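PDB 2FJ2: viral macrophage inflammatory protein-II, which binds a wide range of chemokine receptors, human CXCR4 among them, and thereby blocks infection by several HIV-1 strains. Local coordinates for residues Leu20-Leu25 and Lys60-Gln65; Leu25-Pro30 and Ile41-Arg46. All coordinates share one frame; numbering follows the deposited sequence.

In the fold
The two contacts have centres about 9 Å apart and share L25, where the turn after the N-terminal loop becomes strand 25-30. Along the chain contact 2 is nested inside the loop that contact 1 closes. Contact 2 is the first hairpin of the antiparallel sheet, with strand 40-44 in the middle between 25-30 and 49-52. Contact 1 brings the C-terminal part of helix 57-65 against the residues leading into the first of these strands. They meet physically where L62 packs on F42, and where K45 probably bonds back to V23 and L24. Together they join N-terminal loop, sheet and C-terminal helix, the elements of the chemokine fold.

Contact 1: Leu20-Leu25 and Lys60-Gln65; sequences LPQVLL and KKLMQQ
L62 is the first residue of the helical segment to reach the loop, and its two methyl branches go to different partners. CD1 approaches the backbone carbonyl of L20, 3.9 Å from its O, a plain van der Waals contact. CD2 lies 3.8 Å from CG of Q22, the two side chains sliding past each other in opposite directions. The same methyl faces L25, whose side chain crosses that of L62 at about a right angle; the 4.1 Å between the two CD2 atoms is less certain, because CD2 of L25 is modelled too close to P21 O. The other neighbours of L62 include F42 on the middle strand, and L62 itself is buried.

One helical turn on, Q65 closes the outer side of the contact. Its backbone N is held by K61 O, a carbonyl that also accepts from Q64 N. The side chain is extended beyond CG (chi2 179°), which carries OE1 to 3.2 Å from CG of Q22. Q22 bends at chi2 (-92°), which turns its amide toward Q65, NE2 lying 3.6 Å from CB of Q65. The two amide planes are 70° apart and no hydrogen bond joins them: each amide end rests on the aliphatic part of the other glutamine. Q22 also leans on L66, just past the helix, as does L25. On the loop side Q22 O accepts from L25 N at 2.8 Å, a bond that closes the 3-10 turn 22-24.

A 3-10 turn leading from the N-terminal loop into the first strand, with the C-terminal helix lying against the sheet beside it, is characteristic of the chemokine fold; here L62 and Q65 make the link to that turn.

Contact 2: Leu25-Pro30 and Ile41-Arg46; sequences LSSWYP and IFLTKR
L43 and the S26-S27 pair form the polar centre of this hairpin. L43 O accepts a nearly axial bond from S26 N (2.6 Å) and a weaker one from S27 N, while L43 N bonds to S27 O (2.5 Å as modelled, too short to be taken literally). Two consecutive residues facing one partner make a classic beta bulge, shifting the register by one. Further along, Y29 and I41 form a hydrogen-bonded pair in both directions; in one, Y29 N meets I41 O at 2.8 Å. At the other end K45 NZ donates to L25 O, from above its carbonyl plane (3.0 Å), and probably also binds V23 O.

These bonds build the antiparallel hairpin that opens the three-stranded chemokine sheet, whose third strand, 49-52, pairs with the far edge of strand 40-44.

Y29, I41, L43 and S27 share one face. CG of Y29 sits between its backbone N and carbonyl carbon (chi1 56°), which places the ring over I41, whose CB stands 3.9 Å from the ring centroid in a CH-pi contact. CD2 of L43 touches the edge of the same ring at CE1, 3.5 Å away. P8 of the second subunit packs on I41.

On the opposite face W28 CB meets CD2 of F42 at 3.4 Å, and the two ring planes lie obliquely, at 54°. F42 also packs on V59 of the C-terminal helix, whereas W28 NE1 makes weak bonds to M63 O and L66 O. At the bulge end CD1 of L25 touches CG2 of T44, whose OG1 is bonded to R48 O.

Contact 1: Leu20-Leu25 and Lys60-Gln65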
ATOM      1  N   LEU A  20      13.385 -16.589   1.668  1.00 39.18           N
ATOM      2  CA  LEU A  20      14.175 -15.909   0.662  1.00 32.75           C
ATOM      3  C   LEU A  20      15.651 -16.017   1.005  1.00 29.64           C
ATOM      4  O   LEU A  20      16.041 -15.843   2.160  1.00 20.73           O
ATOM      5  CB  LEU A  20      13.763 -14.437   0.570  1.00 33.16           C
ATOM      6  CG  LEU A  20      12.591 -14.142  -0.369  1.00 30.15           C
ATOM      7  CD1 LEU A  20      12.864 -12.887  -1.181  1.00 27.36           C
ATOM      8  CD2 LEU A  20      12.337 -15.334  -1.279  1.00 33.98           C
ATOM      9  N   PRO A  21      16.470 -16.306   0.008  1.00 32.09           N
ATOM     10  CA  PRO A  21      17.917 -16.385   0.228  1.00 35.57           C
ATOM     11  C   PRO A  21      18.505 -14.974   0.304  1.00 38.93           C
ATOM     12  O   PRO A  21      18.012 -14.082  -0.387  1.00 34.44           O
ATOM     13  CB  PRO A  21      18.428 -17.119  -1.001  1.00 37.34           C
ATOM     14  CG  PRO A  21      17.238 -17.479  -1.823  1.00 37.17           C
ATOM     15  CD  PRO A  21      16.115 -16.578  -1.395  1.00 34.03           C
ATOM     16  N   GLN A  22      19.519 -14.802   1.133  1.00 39.69           N
ATOM     17  CA  GLN A  22      20.193 -13.541   1.383  1.00 42.11           C
ATOM     18  C   GLN A  22      20.759 -12.923   0.111  1.00 43.44           C
ATOM     19  O   GLN A  22      20.586 -11.730  -0.144  1.00 43.48           O
ATOM     20  CB  GLN A  22      21.330 -13.744   2.395  1.00 45.84           C
ATOM     21  CG  GLN A  22      21.304 -12.804   3.584  1.00 49.81           C
ATOM     22  CD  GLN A  22      22.117 -11.541   3.375  1.00 55.50           C
ATOM     23  OE1 GLN A  22      23.226 -11.574   2.837  1.00 66.86           O
ATOM     24  NE2 GLN A  22      21.563 -10.412   3.804  1.00 57.47           N
ATOM     25  N   VAL A  23      21.437 -13.735  -0.689  1.00 48.57           N
ATOM     26  CA  VAL A  23      22.150 -13.296  -1.880  1.00 46.74           C
ATOM     27  C   VAL A  23      21.236 -12.683  -2.928  1.00 43.51           C
ATOM     28  O   VAL A  23      21.690 -12.049  -3.884  1.00 49.92           O
ATOM     29  CB  VAL A  23      22.916 -14.472  -2.519  1.00 46.60           C
ATOM     30  CG1 VAL A  23      24.386 -14.415  -2.130  1.00 52.06           C
ATOM     31  CG2 VAL A  23      22.297 -15.797  -2.103  1.00 46.93           C
ATOM     32  N   LEU A  24      19.933 -12.870  -2.767  1.00 39.40           N
ATOM     33  CA  LEU A  24      18.978 -12.319  -3.719  1.00 41.04           C
ATOM     34  C   LEU A  24      18.514 -10.931  -3.294  1.00 41.48           C
ATOM     35  O   LEU A  24      17.934 -10.180  -4.081  1.00 42.96           O
ATOM     36  CB  LEU A  24      17.790 -13.274  -3.838  1.00 45.06           C
ATOM     37  CG  LEU A  24      18.049 -14.573  -4.609  1.00 45.38           C
ATOM     38  CD1 LEU A  24      18.961 -15.499  -3.823  1.00 35.88           C
ATOM     39  CD2 LEU A  24      16.735 -15.261  -4.947  1.00 44.33           C
ATOM     40  N   LEU A  25      18.773 -10.604  -2.027  1.00 38.85           N
ATOM     41  CA  LEU A  25      18.224  -9.395  -1.432  1.00 37.62           C
ATOM     42  C   LEU A  25      19.249  -8.268  -1.363  1.00 36.84           C
ATOM     43  O   LEU A  25      20.450  -8.514  -1.269  1.00 40.88           O
ATOM     44  CB  LEU A  25      17.686  -9.684  -0.028  1.00 38.18           C
ATOM     45  CG  LEU A  25      16.470 -10.601   0.086  1.00 38.18           C
ATOM     46  CD1 LEU A  25      15.891 -10.945  -1.280  1.00 31.78           C
ATOM     47  CD2 LEU A  25      16.832 -11.866   0.850  1.00 33.53           C
ATOM     48  N   LYS A  60      13.518 -12.382  10.667  1.00 30.45           N
ATOM     49  CA  LYS A  60      14.310 -11.576  11.600  1.00 30.88           C
ATOM     50  C   LYS A  60      15.794 -11.670  11.274  1.00 33.28           C
ATOM     51  O   LYS A  60      16.515 -10.679  11.412  1.00 40.04           O
ATOM     52  CB  LYS A  60      14.025 -11.990  13.043  1.00 35.76           C
ATOM     53  CG  LYS A  60      12.590 -11.717  13.476  1.00 38.58           C
ATOM     54  CD  LYS A  60      12.477 -11.622  14.991  1.00 38.51           C
ATOM     55  CE  LYS A  60      12.226 -13.000  15.588  1.00 37.96           C
ATOM     56  NZ  LYS A  60      13.296 -13.960  15.182  1.00 40.20           N
ATOM     57  N   LYS A  61      16.237 -12.845  10.837  1.00 30.68           N
ATOM     58  CA  LYS A  61      17.615 -13.013  10.396  1.00 29.12           C
ATOM     59  C   LYS A  61      17.944 -11.939   9.362  1.00 24.69           C
ATOM     60  O   LYS A  61      18.884 -11.166   9.508  1.00 29.27           O
ATOM     61  CB  LYS A  61      17.877 -14.384   9.776  1.00 29.90           C
ATOM     62  CG  LYS A  61      18.101 -15.520  10.753  1.00 30.80           C
ATOM     63  CD  LYS A  61      18.071 -15.028  12.192  1.00 35.23           C
ATOM     64  CE  LYS A  61      19.462 -14.642  12.675  1.00 36.11           C
ATOM     65  NZ  LYS A  61      20.232 -15.818  13.166  1.00 39.51           N
ATOM     66  N   LEU A  62      17.134 -11.928   8.306  1.00 23.74           N
ATOM     67  CA  LEU A  62      17.371 -10.978   7.223  1.00 27.60           C
ATOM     68  C   LEU A  62      17.283  -9.537   7.700  1.00 25.04           C
ATOM     69  O   LEU A  62      17.935  -8.672   7.120  1.00 18.36           O
ATOM     70  CB  LEU A  62      16.378 -11.232   6.081  1.00 32.37           C
ATOM     71  CG  LEU A  62      16.445 -12.681   5.562  1.00 35.31           C
ATOM     72  CD1 LEU A  62      15.191 -13.023   4.784  1.00 34.86           C
ATOM     73  CD2 LEU A  62      17.704 -12.882   4.733  1.00 27.84           C
ATOM     74  N   MET A  63      16.495  -9.279   8.735  1.00 24.82           N
ATOM     75  CA  MET A  63      16.314  -7.901   9.192  1.00 26.84           C
ATOM     76  C   MET A  63      17.583  -7.401   9.861  1.00 31.86           C
ATOM     77  O   MET A  63      17.881  -6.209   9.932  1.00 30.15           O
ATOM     78  CB  MET A  63      15.108  -7.835  10.124  1.00 42.38           C
ATOM     79  CG  MET A  63      13.957  -8.340   9.270  1.00 28.78           C
ATOM     80  SD  MET A  63      13.032  -7.611  10.634  1.00 42.01           S
ATOM     81  CE  MET A  63      13.550  -8.847  11.801  1.00 44.55           C
ATOM     82  N   GLN A  64      18.353  -8.372  10.349  1.00 34.82           N
ATOM     83  CA  GLN A  64      19.657  -8.080  10.928  1.00 28.42           C
ATOM     84  C   GLN A  64      20.689  -7.833   9.825  1.00 25.48           C
ATOM     85  O   GLN A  64      21.254  -6.746   9.719  1.00 26.62           O
ATOM     86  CB  GLN A  64      20.125  -9.226  11.822  1.00 24.94           C
ATOM     87  CG  GLN A  64      19.549  -9.260  13.225  1.00 27.73           C
ATOM     88  CD  GLN A  64      20.018 -10.500  13.967  1.00 34.30           C
ATOM     89  OE1 GLN A  64      20.636 -10.432  15.029  1.00 33.28           O
ATOM     90  NE2 GLN A  64      19.718 -11.654  13.377  1.00 41.30           N
ATOM     91  N   GLN A  65      20.921  -8.869   9.035  1.00 25.42           N
ATOM     92  CA  GLN A  65      21.984  -8.991   8.061  1.00 25.57           C
ATOM     93  C   GLN A  65      21.872  -7.965   6.940  1.00 29.37           C
ATOM     94  O   GLN A  65      22.846  -7.664   6.269  1.00 28.80           O
ATOM     95  CB  GLN A  65      21.974 -10.387   7.422  1.00 24.69           C
ATOM     96  CG  GLN A  65      22.041 -11.550   8.397  1.00 19.51           C
ATOM     97  CD  GLN A  65      22.010 -12.879   7.668  1.00 21.95           C
ATOM     98  OE1 GLN A  65      21.214 -13.076   6.747  1.00 27.20           O
ATOM     99  NE2 GLN A  65      22.881 -13.792   8.081  1.00 31.04           N
TER

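Contact 2: Leu25-Pro30 and Ile41-Arg46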
ATOM      1  N   LEU A  25      18.773 -10.604  -2.027  1.00 38.85           N
ATOM      2  CA  LEU A  25      18.224  -9.395  -1.432  1.00 37.62           C
ATOM      3  C   LEU A  25      19.249  -8.268  -1.363  1.00 36.84           C
ATOM      4  O   LEU A  25      20.450  -8.514  -1.269  1.00 40.88           O
ATOM      5  CB  LEU A  25      17.686  -9.684  -0.028  1.00 38.18           C
ATOM      6  CG  LEU A  25      16.470 -10.601   0.086  1.00 38.18           C
ATOM      7  CD1 LEU A  25      15.891 -10.945  -1.280  1.00 31.78           C
ATOM      8  CD2 LEU A  25      16.832 -11.866   0.850  1.00 33.53           C
ATOM      9  N   SER A  26      18.739  -7.041  -1.404  1.00 37.26           N
ATOM     10  CA  SER A  26      19.576  -5.849  -1.400  1.00 37.45           C
ATOM     11  C   SER A  26      19.320  -4.966  -0.182  1.00 37.10           C
ATOM     12  O   SER A  26      20.201  -4.212   0.238  1.00 33.53           O
ATOM     13  CB  SER A  26      19.346  -5.057  -2.691  1.00 33.20           C
ATOM     14  OG  SER A  26      19.437  -3.664  -2.450  1.00 37.34           O
ATOM     15  N   SER A  27      18.123  -5.046   0.393  1.00 34.50           N
ATOM     16  CA  SER A  27      17.794  -4.240   1.565  1.00 30.43           C
ATOM     17  C   SER A  27      16.345  -4.436   1.986  1.00 26.35           C
ATOM     18  O   SER A  27      15.620  -5.244   1.400  1.00 33.14           O
ATOM     19  CB  SER A  27      18.048  -2.758   1.278  1.00 27.51           C
ATOM     20  OG  SER A  27      17.143  -2.290   0.292  1.00 24.57           O
ATOM     21  N   TRP A  28      15.900  -3.686   2.997  1.00 23.28           N
ATOM     22  CA  TRP A  28      14.510  -3.867   3.426  1.00 21.97           C
ATOM     23  C   TRP A  28      13.937  -2.671   4.174  1.00 27.53           C
ATOM     24  O   TRP A  28      14.662  -1.892   4.795  1.00 31.42           O
ATOM     25  CB  TRP A  28      14.442  -5.120   4.304  1.00 20.60           C
ATOM     26  CG  TRP A  28      14.952  -4.922   5.697  1.00 25.97           C
ATOM     27  CD1 TRP A  28      16.237  -5.022   6.147  1.00 26.49           C
ATOM     28  CD2 TRP A  28      14.163  -4.585   6.845  1.00 27.12           C
ATOM     29  NE1 TRP A  28      16.301  -4.768   7.496  1.00 23.19           N
ATOM     30  CE2 TRP A  28      15.036  -4.497   7.946  1.00 27.39           C
ATOM     31  CE3 TRP A  28      12.795  -4.349   7.024  1.00 26.72           C
ATOM     32  CZ2 TRP A  28      14.578  -4.182   9.228  1.00 29.60           C
ATOM     33  CZ3 TRP A  28      12.349  -4.037   8.294  1.00 26.94           C
ATOM     34  CH2 TRP A  28      13.236  -3.956   9.374  1.00 26.35           C
ATOM     35  N   TYR A  29      12.611  -2.508   4.153  1.00 26.29           N
ATOM     36  CA  TYR A  29      11.973  -1.464   4.951  1.00 23.76           C
ATOM     37  C   TYR A  29      10.729  -2.021   5.639  1.00 27.41           C
ATOM     38  O   TYR A  29      10.051  -2.901   5.105  1.00 47.07           O
ATOM     39  CB  TYR A  29      11.611  -0.233   4.127  1.00 18.87           C
ATOM     40  CG  TYR A  29      10.724  -0.497   2.935  1.00 24.56           C
ATOM     41  CD1 TYR A  29      11.185  -1.224   1.849  1.00 30.57           C
ATOM     42  CD2 TYR A  29       9.423  -0.018   2.887  1.00 28.78           C
ATOM     43  CE1 TYR A  29      10.383  -1.470   0.752  1.00 33.30           C
ATOM     44  CE2 TYR A  29       8.608  -0.256   1.795  1.00 33.45           C
ATOM     45  CZ  TYR A  29       9.095  -0.982   0.734  1.00 37.63           C
ATOM     46  OH  TYR A  29       8.290  -1.226  -0.358  1.00 48.69           O
ATOM     47  N   PRO A  30      10.443  -1.511   6.829  1.00 21.08           N
ATOM     48  CA  PRO A  30       9.288  -1.996   7.587  1.00 20.64           C
ATOM     49  C   PRO A  30       8.014  -1.327   7.092  1.00 24.20           C
ATOM     50  O   PRO A  30       8.038  -0.277   6.450  1.00 15.90           O
ATOM     51  CB  PRO A  30       9.603  -1.535   9.008  1.00 18.81           C
ATOM     52  CG  PRO A  30      10.330  -0.245   8.786  1.00 21.46           C
ATOM     53  CD  PRO A  30      11.162  -0.448   7.548  1.00 21.97           C
ATOM     54  N   ILE A  41       9.172  -5.370   4.132  1.00 34.77           N
ATOM     55  CA  ILE A  41       9.346  -5.531   2.698  1.00 30.68           C
ATOM     56  C   ILE A  41      10.833  -5.584   2.335  1.00 28.53           C
ATOM     57  O   ILE A  41      11.557  -4.620   2.584  1.00 14.53           O
ATOM     58  CB  ILE A  41       8.699  -4.393   1.891  1.00 31.46           C
ATOM     59  CG1 ILE A  41       7.180  -4.313   2.007  1.00 31.38           C
ATOM     60  CG2 ILE A  41       9.103  -4.492   0.430  1.00 29.02           C
ATOM     61  CD1 ILE A  41       6.612  -2.966   1.615  1.00 28.65           C
ATOM     62  N   PHE A  42      11.259  -6.702   1.766  1.00 27.77           N
ATOM     63  CA  PHE A  42      12.620  -6.931   1.330  1.00 19.72           C
ATOM     64  C   PHE A  42      12.817  -6.457  -0.105  1.00 21.55           C
ATOM     65  O   PHE A  42      12.030  -6.830  -0.976  1.00 22.10           O
ATOM     66  CB  PHE A  42      13.001  -8.418   1.386  1.00 20.42           C
ATOM     67  CG  PHE A  42      13.097  -8.922   2.813  1.00 19.68           C
ATOM     68  CD1 PHE A  42      12.184  -9.847   3.288  1.00 26.58           C
ATOM     69  CD2 PHE A  42      14.095  -8.448   3.643  1.00 17.06           C
ATOM     70  CE1 PHE A  42      12.259 -10.290   4.598  1.00 25.83           C
ATOM     71  CE2 PHE A  42      14.163  -8.888   4.954  1.00 17.33           C
ATOM     72  CZ  PHE A  42      13.246  -9.805   5.433  1.00 19.12           C
ATOM     73  N   LEU A  43      13.866  -5.673  -0.326  1.00 19.74           N
ATOM     74  CA  LEU A  43      14.165  -5.267  -1.700  1.00 21.86           C
ATOM     75  C   LEU A  43      15.105  -6.247  -2.379  1.00 25.92           C
ATOM     76  O   LEU A  43      16.237  -6.460  -1.930  1.00 32.38           O
ATOM     77  CB  LEU A  43      14.761  -3.854  -1.695  1.00 22.03           C
ATOM     78  CG  LEU A  43      13.751  -2.745  -1.371  1.00 13.34           C
ATOM     79  CD1 LEU A  43      13.931  -1.556  -2.292  1.00 10.97           C
ATOM     80  CD2 LEU A  43      12.339  -3.308  -1.465  1.00 26.52           C
ATOM     81  N   THR A  44      14.664  -6.868  -3.475  1.00 26.64           N
ATOM     82  CA  THR A  44      15.578  -7.756  -4.200  1.00 25.60           C
ATOM     83  C   THR A  44      16.366  -6.931  -5.217  1.00 28.53           C
ATOM     84  O   THR A  44      15.926  -5.838  -5.581  1.00 36.86           O
ATOM     85  CB  THR A  44      14.862  -8.912  -4.911  1.00 25.78           C
ATOM     86  OG1 THR A  44      14.283  -8.448  -6.137  1.00 36.52           O
ATOM     87  CG2 THR A  44      13.714  -9.435  -4.067  1.00 19.95           C
ATOM     88  N   LYS A  45      17.505  -7.433  -5.672  1.00 31.35           N
ATOM     89  CA  LYS A  45      18.417  -6.653  -6.503  1.00 36.09           C
ATOM     90  C   LYS A  45      17.902  -6.346  -7.903  1.00 43.75           C
ATOM     91  O   LYS A  45      18.664  -5.872  -8.759  1.00 43.87           O
ATOM     92  CB  LYS A  45      19.771  -7.380  -6.584  1.00 35.43           C
ATOM     93  CG  LYS A  45      20.762  -6.883  -5.542  1.00 39.49           C
ATOM     94  CD  LYS A  45      21.805  -7.939  -5.208  1.00 39.81           C
ATOM     95  CE  LYS A  45      21.193  -9.087  -4.417  1.00 37.22           C
ATOM     96  NZ  LYS A  45      22.154  -9.641  -3.424  1.00 40.75           N
ATOM     97  N   ARG A  46      16.621  -6.576  -8.180  1.00 49.20           N
ATOM     98  CA  ARG A  46      16.042  -6.166  -9.459  1.00 50.05           C
ATOM     99  C   ARG A  46      14.793  -5.325  -9.209  1.00 49.56           C
ATOM    100  O   ARG A  46      13.885  -5.230 -10.029  1.00 49.01           O
ATOM    101  CB  ARG A  46      15.719  -7.365 -10.344  1.00 49.46           C
ATOM    102  CG  ARG A  46      16.533  -7.429 -11.628  1.00 45.00           C
ATOM    103  CD  ARG A  46      17.362  -8.697 -11.696  1.00 43.58           C
ATOM    104  NE  ARG A  46      16.569  -9.912 -11.542  1.00 40.45           N
ATOM    105  CZ  ARG A  46      16.481 -10.876 -12.450  1.00 37.86           C
ATOM    106  NH1 ARG A  46      17.138 -10.772 -13.599  1.00 33.01           N
ATOM    107  NH2 ARG A  46      15.736 -11.951 -12.223  1.00 47.26           N
TER